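Local coordinates for protein dTDP-4-dehydrorhamnose reductase (Bacillus anthracis, PDB 3SC6) that reduces dTDP-4-dehydro-L-rhamnose to dTDP-L-rhamnose with NADPH as hydride donor, the closing step of bacterial dTDP-L-rhamnose synthesis, at residues Val69-Ala72 with Glu73-Asp77; Gly117-Glu120 with Phe121-Pro124; Met197-Lys200 with Leu201-Ser205; Ser217-Trp220 with Phe221-Ala224. All coordinates share one frame; numbering follows the deposited sequence. Where two conformers were deposited one is given.

How the contacts relate
Contacts 1 to 4 follow one another along the chain without overlap: two at helix ends, one at a turn leading into a helix, one in a loop. Contact 1 leads from strand 59-62 into helix 76-97; contact 2 lies in the loop between strand 100-106 and helix 129-144; contact 3 is the C-terminal end of helix 191-202; contact 4 starts helix 220-231 straight after strand 218-219. None touches another. Contacts 1 and 3 have centres 32 Å apart on opposite sides of the chain's centre, whereas contacts 2 and 3 are nearest by centres, at 21 Å. All lie within the RmlD family region, and the side chains of V69, I198 and W220 are about 7 to 8 Å from the bound NADP.

Contact 1: residues Val69-Ala72 with Glu73-Asp77; sequences VDQA and EKERD
The torsions of Q71 and E75 send two flat-ended side chains, four residues apart round a turn, to the same place. Q71 carries CG opposite its backbone N (chi1 -176°), while E75 places CG beside its own N (chi1 -63°); both chains then run out straight, so amide and carboxylate end close together with their planes 52° apart. The backbone supplies the bonds. The carbonyl O of Q71 serves two donors, K74 N at 3.0 Å and E75 N, also at 3.0 Å from Q71 O. One residue earlier, E73 N reaches D70 O over 3.3 Å. R76 extends back over the turn, where its NE makes a weak bond of 3.5 Å to E73 O and its CG passes the A72 carbonyl.

Two acids find partners outside the turn: D70 makes a salt bridge to R251, and E73 bonds weakly to I129 N, at the start of helix 129-144. After E75 leaves helical backbone angles, helix 76-97 begins. This is a short, weakly bonded helical turn linked through residues 73-75 to a long helix, following strand 59-62 in an NADP-binding Rossmann fold.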
loop_
_atom_site.group_PDB
_atom_site.type_symbol
_atom_site.label_atom_id
_atom_site.label_comp_id
_atom_site.label_asym_id
_atom_site.label_seq_id
_atom_site.Cartn_x
_atom_site.Cartn_y
_atom_site.Cartn_z
ATOM N N VAL A 69 -1.272 -4.207 -11.593
ATOM C CA VAL A 69 -2.522 -3.566 -12.007
ATOM C C VAL A 69 -2.949 -3.862 -13.442
ATOM O O VAL A 69 -4.041 -4.377 -13.670
ATOM C CB VAL A 69 -2.442 -2.031 -11.814
ATOM C CG1 VAL A 69 -3.735 -1.375 -12.252
ATOM C CG2 VAL A 69 -2.152 -1.687 -10.363
ATOM N N ASP A 70 -2.091 -3.535 -14.402
ATOM C CA ASP A 70 -2.387 -3.761 -15.822
ATOM C C ASP A 70 -2.560 -5.220 -16.219
ATOM O O ASP A 70 -3.546 -5.579 -16.866
ATOM C CB ASP A 70 -1.293 -3.147 -16.701
ATOM C CG ASP A 70 -1.218 -1.646 -16.573
ATOM O OD1 ASP A 70 -0.234 -1.053 -17.061
ATOM O OD2 ASP A 70 -2.135 -1.058 -15.970
ATOM N N GLN A 71 -1.606 -6.059 -15.836
ATOM C CA GLN A 71 -1.669 -7.474 -16.180
ATOM C C GLN A 71 -2.802 -8.189 -15.432
ATOM O O GLN A 71 -3.221 -9.281 -15.822
ATOM C CB GLN A 71 -0.309 -8.136 -15.929
ATOM C CG GLN A 71 -0.223 -9.597 -16.349
ATOM C CD GLN A 71 1.160 -10.185 -16.129
ATOM O OE1 GLN A 71 1.414 -11.340 -16.470
ATOM N NE2 GLN A 71 2.065 -9.385 -15.568
ATOM N N ALA A 72 -3.301 -7.560 -14.370
ATOM C CA ALA A 72 -4.388 -8.125 -13.575
ATOM C C ALA A 72 -5.622 -8.344 -14.448
ATOM O O ALA A 72 -6.389 -9.278 -14.224
ATOM C CB ALA A 72 -4.726 -7.198 -12.415
ATOM N N GLU A 73 -5.804 -7.471 -15.436
ATOM C CA GLU A 73 -6.939 -7.552 -16.359
ATOM C C GLU A 73 -6.871 -8.806 -17.232
ATOM O O GLU A 73 -7.897 -9.349 -17.635
ATOM C CB GLU A 73 -6.960 -6.310 -17.262
ATOM C CG GLU A 73 -7.167 -4.982 -16.534
ATOM C CD GLU A 73 -8.536 -4.864 -15.886
ATOM O OE1 GLU A 73 -9.441 -5.644 -16.254
ATOM O OE2 GLU A 73 -8.721 -3.957 -15.047
ATOM N N LYS A 74 -5.656 -9.260 -17.515
ATOM C CA LYS A 74 -5.451 -10.438 -18.343
ATOM C C LYS A 74 -5.369 -11.735 -17.534
ATOM O O LYS A 74 -5.624 -12.815 -18.062
ATOM C CB LYS A 74 -4.207 -10.240 -19.211
ATOM C CG LYS A 74 -4.338 -9.034 -20.138
ATOM C CD LYS A 74 -3.129 -8.841 -21.033
ATOM C CE LYS A 74 -3.329 -7.643 -21.959
ATOM N NZ LYS A 74 -2.175 -7.428 -22.876
ATOM N N GLU A 75 -5.014 -11.621 -16.259
ATOM C CA GLU A 75 -4.910 -12.783 -15.379
ATOM C C GLU A 75 -5.772 -12.539 -14.149
ATOM O O GLU A 75 -5.273 -12.195 -13.078
ATOM C CB GLU A 75 -3.455 -13.051 -14.997
ATOM C CG GLU A 75 -2.576 -13.412 -16.190
ATOM C CD GLU A 75 -1.130 -13.676 -15.807
ATOM O OE1 GLU A 75 -0.365 -14.140 -16.674
ATOM O OE2 GLU A 75 -0.761 -13.439 -14.636
ATOM N N ARG A 76 -7.076 -12.739 -14.316
ATOM C CA ARG A 76 -8.040 -12.532 -13.238
ATOM C C ARG A 76 -7.997 -13.590 -12.134
ATOM O O ARG A 76 -7.976 -13.240 -10.958
ATOM C CB ARG A 76 -9.451 -12.381 -13.815
ATOM C CG ARG A 76 -9.569 -11.194 -14.771
ATOM C CD ARG A 76 -10.982 -10.997 -15.307
ATOM N NE ARG A 76 -11.055 -9.846 -16.211
ATOM C CZ ARG A 76 -12.168 -9.407 -16.800
ATOM N NH1 ARG A 76 -13.333 -10.009 -16.578
ATOM N NH2 ARG A 76 -12.119 -8.351 -17.606
ATOM N N ASP A 77 -7.996 -14.870 -12.493
ATOM C CA ASP A 77 -7.949 -15.912 -11.466
ATOM C C ASP A 77 -6.725 -15.734 -10.584
ATOM O O ASP A 77 -6.806 -15.883 -9.370
ATOM C CB ASP A 77 -7.963 -17.325 -12.068
ATOM C CG ASP A 77 -9.267 -17.652 -12.777
ATOM O OD1 ASP A 77 -10.180 -16.803 -12.788
ATOM O OD2 ASP A 77 -9.389 -18.777 -13.302
#

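Contact 2: residues Gly117-Glu120 with Phe121-Pro124; sequences GYDE and FHNP
D119 turns its carboxylate back over the residues that follow, and F121 and H122 gather round that group. With chi1 at 65° its CG sits between the backbone N and the carbonyl carbon, which folds OD2 inward against the main chain. There OD2 accepts two weak bonds, one from F121 N at 3.0 Å and one from H122 N, likewise 3.0 Å from D119 OD2. The other oxygen, OD1, approaches the F121 ring in its plane, 3.7 Å from CD2, and carboxylate and phenyl planes stand 76° apart.

H122 has CG beside its backbone N (chi1 -67°), which brings the imidazole back across the turn. In this conformer, one of two deposited, D119 OD2 lies over one ring face near its rim, D119 N gives a weak bond to ND1 at 3.4 Å, and H122 ND1 comes to the edge of the Y118 ring, 4.1 Å from Y118 CB; all three details are tentative for that reason. Y118 stacks in turn on F110.

E120, bent at chi2, directs OE2 to weak bonds with M261 N and H211 N. D119 and E120 also touch N260 of helix 260-264, tying the loop to that helix. The whole is a type I beta turn from D119 to H122, overlaid by a weakly bonded Asx turn in which D119 OD2 accepts from F121 N.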
loop_
_atom_site.group_PDB
_atom_site.type_symbol
_atom_site.label_atom_id
_atom_site.label_comp_id
_atom_site.label_asym_id
_atom_site.label_seq_id
_atom_site.Cartn_x
_atom_site.Cartn_y
_atom_site.Cartn_z
ATOM N N GLY A 117 -12.746 12.878 -2.242
ATOM C CA GLY A 117 -12.419 11.528 -1.794
ATOM C C GLY A 117 -13.546 10.780 -1.113
ATOM O O GLY A 117 -14.689 11.232 -1.089
ATOM N N TYR A 118 -13.203 9.626 -0.550
ATOM C CA TYR A 118 -14.161 8.777 0.140
ATOM C C TYR A 118 -13.703 8.500 1.565
ATOM O O TYR A 118 -12.500 8.468 1.835
ATOM C CB TYR A 118 -14.264 7.438 -0.591
ATOM C CG TYR A 118 -14.677 7.543 -2.041
ATOM C CD1 TYR A 118 -16.015 7.470 -2.412
ATOM C CD2 TYR A 118 -13.725 7.711 -3.043
ATOM C CE1 TYR A 118 -16.399 7.562 -3.743
ATOM C CE2 TYR A 118 -14.096 7.807 -4.375
ATOM C CZ TYR A 118 -15.436 7.731 -4.718
ATOM O OH TYR A 118 -15.814 7.824 -6.037
ATOM N N ASP A 119 -14.656 8.311 2.478
ATOM C CA ASP A 119 -14.306 8.015 3.864
ATOM C C ASP A 119 -14.362 6.496 3.993
ATOM O O ASP A 119 -14.756 5.799 3.051
ATOM C CB ASP A 119 -15.214 8.705 4.898
ATOM C CG ASP A 119 -16.652 8.225 4.853
ATOM O OD1 ASP A 119 -17.456 8.730 5.662
ATOM O OD2 ASP A 119 -16.984 7.342 4.037
ATOM N N GLU A 120 -14.001 5.982 5.160
ATOM C CA GLU A 120 -13.997 4.546 5.378
ATOM C C GLU A 120 -15.384 3.905 5.401
ATOM O O GLU A 120 -15.494 2.684 5.318
ATOM C CB GLU A 120 -13.268 4.198 6.682
ATOM C CG GLU A 120 -11.803 4.667 6.807
ATOM C CD GLU A 120 -11.622 6.188 6.897
ATOM O OE1 GLU A 120 -12.616 6.937 6.808
ATOM O OE2 GLU A 120 -10.469 6.628 7.079
ATOM N N PHE A 121 -16.439 4.712 5.481
ATOM C CA PHE A 121 -17.793 4.164 5.527
ATOM C C PHE A 121 -18.541 4.013 4.200
ATOM O O PHE A 121 -19.558 3.316 4.152
ATOM C CB PHE A 121 -18.640 4.967 6.507
ATOM C CG PHE A 121 -18.050 5.028 7.874
ATOM C CD1 PHE A 121 -18.219 3.975 8.761
ATOM C CD2 PHE A 121 -17.328 6.141 8.281
ATOM C CE1 PHE A 121 -17.661 4.024 10.023
ATOM C CE2 PHE A 121 -16.776 6.199 9.541
ATOM C CZ PHE A 121 -16.942 5.141 10.417
ATOM N N HIS A 122 -18.074 4.669 3.137
ATOM C CA HIS A 122 -18.752 4.546 1.844
ATOM C C HIS A 122 -18.556 3.153 1.258
ATOM O O HIS A 122 -17.473 2.573 1.351
ATOM C CB HIS A 122 -18.312 5.616 0.832
ATOM C CG HIS A 122 -18.727 7.010 1.195
ATOM N ND1 HIS A 122 -17.836 8.055 1.305
ATOM C CD2 HIS A 122 -19.949 7.526 1.475
ATOM C CE1 HIS A 122 -18.491 9.156 1.634
ATOM N NE2 HIS A 122 -19.774 8.861 1.746
ATOM N N ASN A 123 -19.623 2.622 0.670
ATOM C CA ASN A 123 -19.596 1.294 0.060
ATOM C C ASN A 123 -18.660 1.303 -1.128
ATOM O O ASN A 123 -18.825 2.105 -2.045
ATOM C CB ASN A 123 -20.990 0.862 -0.399
ATOM C CG ASN A 123 -21.978 0.746 0.746
ATOM O OD1 ASN A 123 -21.609 0.863 1.914
ATOM N ND2 ASN A 123 -23.241 0.496 0.413
ATOM N N PRO A 124 -17.660 0.421 -1.113
ATOM C CA PRO A 124 -16.730 0.389 -2.230
ATOM C C PRO A 124 -17.354 -0.037 -3.556
ATOM O O PRO A 124 -18.402 -0.682 -3.584
ATOM C CB PRO A 124 -15.686 -0.636 -1.773
ATOM C CG PRO A 124 -15.744 -0.571 -0.288
ATOM C CD PRO A 124 -17.196 -0.421 0.003
#

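Contact 3: residues Met197-Lys200 with Leu201-Ser205; sequences MINK and LIHTS
Backbone bonds come first in the contact between M197-K200 and L201-S205. L201 N binds M197 O at 3.0 Å, and I202 N binds I198 O at 3.0 Å: the regular i to i+4 pattern of a helix about to end. Beyond it, T204 N reaches back three residues to L201 O at 3.1 Å.

Side-chain polar bonds then take over. The carbonyl of N199 is met by an imidazole, H203 ND1 lying 2.6 Å from N199 O with the acceptor close to the ring plane. H203 keeps CG beside its backbone N (chi1 -69°), which directs the ring back toward the preceding turn; there its CE1 edge faces the N199 amide, the two planes 55° apart. NE2 of the same ring bonds to E29, so both ring nitrogens are used. T204 OG1 also bonds L201 O, at 2.9 Å, though T204 was deposited in two conformers and its bonds are tentative.

Apolar contact is slighter here: I198 CG2 and I202 CG2 touch at 4.2 Å. I198 and I202 pack against strands 59-62 and 100-106, and L201 against strand 148-157. Such is the C-terminal end of an amphipathic helix covering a Rossmann sheet.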
loop_
_atom_site.group_PDB
_atom_site.type_symbol
_atom_site.label_atom_id
_atom_site.label_comp_id
_atom_site.label_asym_id
_atom_site.label_seq_id
_atom_site.Cartn_x
_atom_site.Cartn_y
_atom_site.Cartn_z
ATOM N N MET A 197 2.593 4.819 10.901
ATOM C CA MET A 197 1.187 4.708 11.277
ATOM C C MET A 197 0.821 3.254 11.588
ATOM O O MET A 197 0.093 2.988 12.540
ATOM C CB MET A 197 0.288 5.267 10.173
ATOM C CG MET A 197 -1.173 5.358 10.565
ATOM S SD MET A 197 -1.392 6.437 12.010
ATOM C CE MET A 197 -0.714 7.977 11.394
ATOM N N ILE A 198 1.316 2.318 10.785
ATOM C CA ILE A 198 1.034 0.898 11.011
ATOM C C ILE A 198 1.510 0.532 12.407
ATOM O O ILE A 198 0.805 -0.114 13.181
ATOM C CB ILE A 198 1.768 -0.008 9.991
ATOM C CG1 ILE A 198 1.263 0.265 8.572
ATOM C CG2 ILE A 198 1.539 -1.468 10.318
ATOM C CD1 ILE A 198 1.939 -0.565 7.506
ATOM N N ASN A 199 2.719 0.975 12.716
ATOM C CA ASN A 199 3.345 0.731 14.002
ATOM C C ASN A 199 2.440 1.234 15.143
ATOM O O ASN A 199 2.277 0.562 16.159
ATOM C CB ASN A 199 4.701 1.459 14.039
ATOM C CG ASN A 199 5.497 1.167 15.286
ATOM O OD1 ASN A 199 5.281 0.163 15.956
ATOM N ND2 ASN A 199 6.474 2.013 15.568
ATOM N N LYS A 200 1.843 2.410 14.959
ATOM C CA LYS A 200 0.962 2.995 15.975
ATOM C C LYS A 200 -0.319 2.177 16.154
ATOM O O LYS A 200 -0.782 1.985 17.278
ATOM C CB LYS A 200 0.670 4.466 15.642
ATOM C CG LYS A 200 1.949 5.334 15.622
ATOM C CD LYS A 200 1.725 6.793 15.187
ATOM C CE LYS A 200 0.794 7.561 16.108
ATOM N NZ LYS A 200 1.312 7.648 17.509
ATOM N N LEU A 201 -0.872 1.675 15.052
ATOM C CA LEU A 201 -2.097 0.866 15.108
ATOM C C LEU A 201 -1.913 -0.499 15.773
ATOM O O LEU A 201 -2.792 -0.950 16.505
ATOM C CB LEU A 201 -2.680 0.653 13.707
ATOM C CG LEU A 201 -3.202 1.868 12.935
ATOM C CD1 LEU A 201 -3.572 1.480 11.509
ATOM C CD2 LEU A 201 -4.391 2.501 13.663
ATOM N N ILE A 202 -0.781 -1.158 15.524
ATOM C CA ILE A 202 -0.541 -2.482 16.121
ATOM C C ILE A 202 -0.415 -2.470 17.657
ATOM O O ILE A 202 -0.636 -3.499 18.292
ATOM C CB ILE A 202 0.616 -3.258 15.425
ATOM C CG1 ILE A 202 1.979 -2.641 15.720
ATOM C CG2 ILE A 202 0.393 -3.298 13.914
ATOM C CD1 ILE A 202 3.115 -3.367 15.032
ATOM N N HIS A 203 -0.062 -1.326 18.253
ATOM C CA HIS A 203 0.049 -1.234 19.728
ATOM C C HIS A 203 -1.311 -1.067 20.401
ATOM O O HIS A 203 -1.396 -1.045 21.623
ATOM C CB HIS A 203 0.945 -0.073 20.178
ATOM C CG HIS A 203 2.395 -0.259 19.871
ATOM N ND1 HIS A 203 2.962 0.102 18.669
ATOM C CD2 HIS A 203 3.406 -0.734 20.636
ATOM C CE1 HIS A 203 4.256 -0.165 18.698
ATOM N NE2 HIS A 203 4.551 -0.671 19.882
ATOM N N THR A 204 -2.367 -0.948 19.606
ATOM C CA THR A 204 -3.712 -0.782 20.138
ATOM C C THR A 204 -4.639 -1.844 19.571
ATOM O O THR A 204 -4.211 -2.714 18.815
ATOM C CB THR A 204 -4.290 0.590 19.757
ATOM O OG1 THR A 204 -4.408 0.685 18.330
ATOM C CG2 THR A 204 -3.401 1.705 20.274
ATOM N N SER A 205 -5.910 -1.769 19.952
ATOM C CA SER A 205 -6.915 -2.715 19.480
ATOM C C SER A 205 -8.089 -1.960 18.859
ATOM O O SER A 205 -9.222 -2.433 18.873
ATOM C CB SER A 205 -7.392 -3.614 20.619
ATOM O OG SER A 205 -7.949 -2.851 21.669
#

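Contact 4: residues Ser217-Trp220 with Phe221-Ala224; sequences SCSW and FEFA
C218 and F223 meet where the strand runs into the helix, sulfur against the base of an aromatic side chain. Each keeps its outer atom on the far side of its own backbone N: SG of C218 has chi1 -178°, CG of F223 the same setting, and the thiol comes to rest 3.4 Å from F223 CB. This is a Cys sulfur-aromatic contact, oblique to the ring, with C218 SG standing 5.2 Å from the centroid of the F223 phenyl. The phenyl then turns away from the strand; its CD2 carbon comes 4.3 Å from W220 CE3, again obliquely, and the indole of W220 stacks on W155 and meets F164. F221 points another way, onto V237 and P239 of strand 236-240.

S219 caps the helix. With chi1 at 62° its hydroxyl bends between the backbone N and the carbonyl carbon, aiming at the first turn, and OG accepts from E222 N at 3.1 Å. The E222 chain runs alongside that hydroxyl through CB and CG. S219 O takes F223 N at 2.7 Å, and W220 O takes A224 N at 2.6 Å.

The polar and apolar groups do separate jobs here. A serine N-cap satisfies an early amide of helix 220-231 that has no preceding helical carbonyl to bind, while C218 and F223 both rest on P188 of strand 185-190, and W220 and A224 on V180 of strand 177-181, the W220 side chain about 7 Å from the bound NADP.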
loop_
_atom_site.group_PDB
_atom_site.type_symbol
_atom_site.label_atom_id
_atom_site.label_comp_id
_atom_site.label_asym_id
_atom_site.label_seq_id
_atom_site.Cartn_x
_atom_site.Cartn_y
_atom_site.Cartn_z
ATOM N N SER A 217 -3.684 16.557 -2.323
ATOM C CA SER A 217 -3.943 15.944 -3.613
ATOM C C SER A 217 -2.707 16.241 -4.444
ATOM O O SER A 217 -1.896 17.091 -4.065
ATOM C CB SER A 217 -5.190 16.538 -4.266
ATOM O OG SER A 217 -5.030 17.924 -4.498
ATOM N N CYS A 218 -2.570 15.580 -5.588
ATOM C CA CYS A 218 -1.407 15.789 -6.434
ATOM C C CYS A 218 -1.675 15.210 -7.826
ATOM O O CYS A 218 -2.820 14.965 -8.185
ATOM C CB CYS A 218 -0.221 15.090 -5.761
ATOM S SG CYS A 218 1.357 15.235 -6.543
ATOM N N SER A 219 -0.621 15.016 -8.613
ATOM C CA SER A 219 -0.740 14.455 -9.963
ATOM C C SER A 219 0.657 14.031 -10.373
ATOM O O SER A 219 1.629 14.679 -9.982
ATOM C CB SER A 219 -1.284 15.481 -10.954
ATOM O OG SER A 219 -0.409 16.588 -11.077
ATOM N N TRP A 220 0.773 12.966 -11.163
ATOM C CA TRP A 220 2.095 12.498 -11.586
ATOM C C TRP A 220 2.909 13.641 -12.159
ATOM O O TRP A 220 4.117 13.719 -11.945
ATOM C CB TRP A 220 2.011 11.354 -12.596
ATOM C CG TRP A 220 1.268 10.166 -12.089
ATOM C CD1 TRP A 220 0.011 9.775 -12.437
ATOM C CD2 TRP A 220 1.694 9.274 -11.054
ATOM N NE1 TRP A 220 -0.347 8.654 -11.733
ATOM C CE2 TRP A 220 0.666 8.330 -10.869
ATOM C CE3 TRP A 220 2.857 9.169 -10.282
ATOM C CZ2 TRP A 220 0.762 7.294 -9.941
ATOM C CZ3 TRP A 220 2.953 8.141 -9.363
ATOM C CH2 TRP A 220 1.910 7.216 -9.201
ATOM N N PHE A 221 2.228 14.526 -12.879
ATOM C CA PHE A 221 2.847 15.688 -13.500
ATOM C C PHE A 221 3.418 16.652 -12.448
ATOM O O PHE A 221 4.618 16.936 -12.460
ATOM C CB PHE A 221 1.818 16.374 -14.401
ATOM C CG PHE A 221 2.317 17.613 -15.075
ATOM C CD1 PHE A 221 3.044 17.531 -16.250
ATOM C CD2 PHE A 221 2.000 18.866 -14.572
ATOM C CE1 PHE A 221 3.490 18.673 -16.886
ATOM C CE2 PHE A 221 2.435 20.012 -15.206
ATOM C CZ PHE A 221 3.184 19.916 -16.367
ATOM N N GLU A 222 2.569 17.148 -11.546
ATOM C CA GLU A 222 3.020 18.072 -10.493
ATOM C C GLU A 222 4.017 17.378 -9.579
ATOM O O GLU A 222 4.956 17.996 -9.070
ATOM C CB GLU A 222 1.843 18.570 -9.656
ATOM C CG GLU A 222 0.819 19.377 -10.419
ATOM C CD GLU A 222 -0.350 19.809 -9.548
ATOM O OE1 GLU A 222 -0.407 19.399 -8.365
ATOM O OE2 GLU A 222 -1.221 20.549 -10.056
ATOM N N PHE A 223 3.790 16.089 -9.363
ATOM C CA PHE A 223 4.652 15.283 -8.521
ATOM C C PHE A 223 6.004 15.182 -9.210
ATOM O O PHE A 223 7.043 15.372 -8.582
ATOM C CB PHE A 223 3.996 13.915 -8.273
ATOM C CG PHE A 223 4.794 12.989 -7.401
ATOM C CD1 PHE A 223 4.906 13.228 -6.046
ATOM C CD2 PHE A 223 5.309 11.814 -7.906
ATOM C CE1 PHE A 223 5.606 12.371 -5.234
ATOM C CE2 PHE A 223 5.998 10.943 -7.090
ATOM C CZ PHE A 223 6.146 11.223 -5.755
ATOM N N ALA A 224 5.980 14.930 -10.516
ATOM C CA ALA A 224 7.203 14.820 -11.295
ATOM C C ALA A 224 8.022 16.101 -11.151
ATOM O O ALA A 224 9.204 16.044 -10.815
ATOM C CB ALA A 224 6.885 14.550 -12.755
#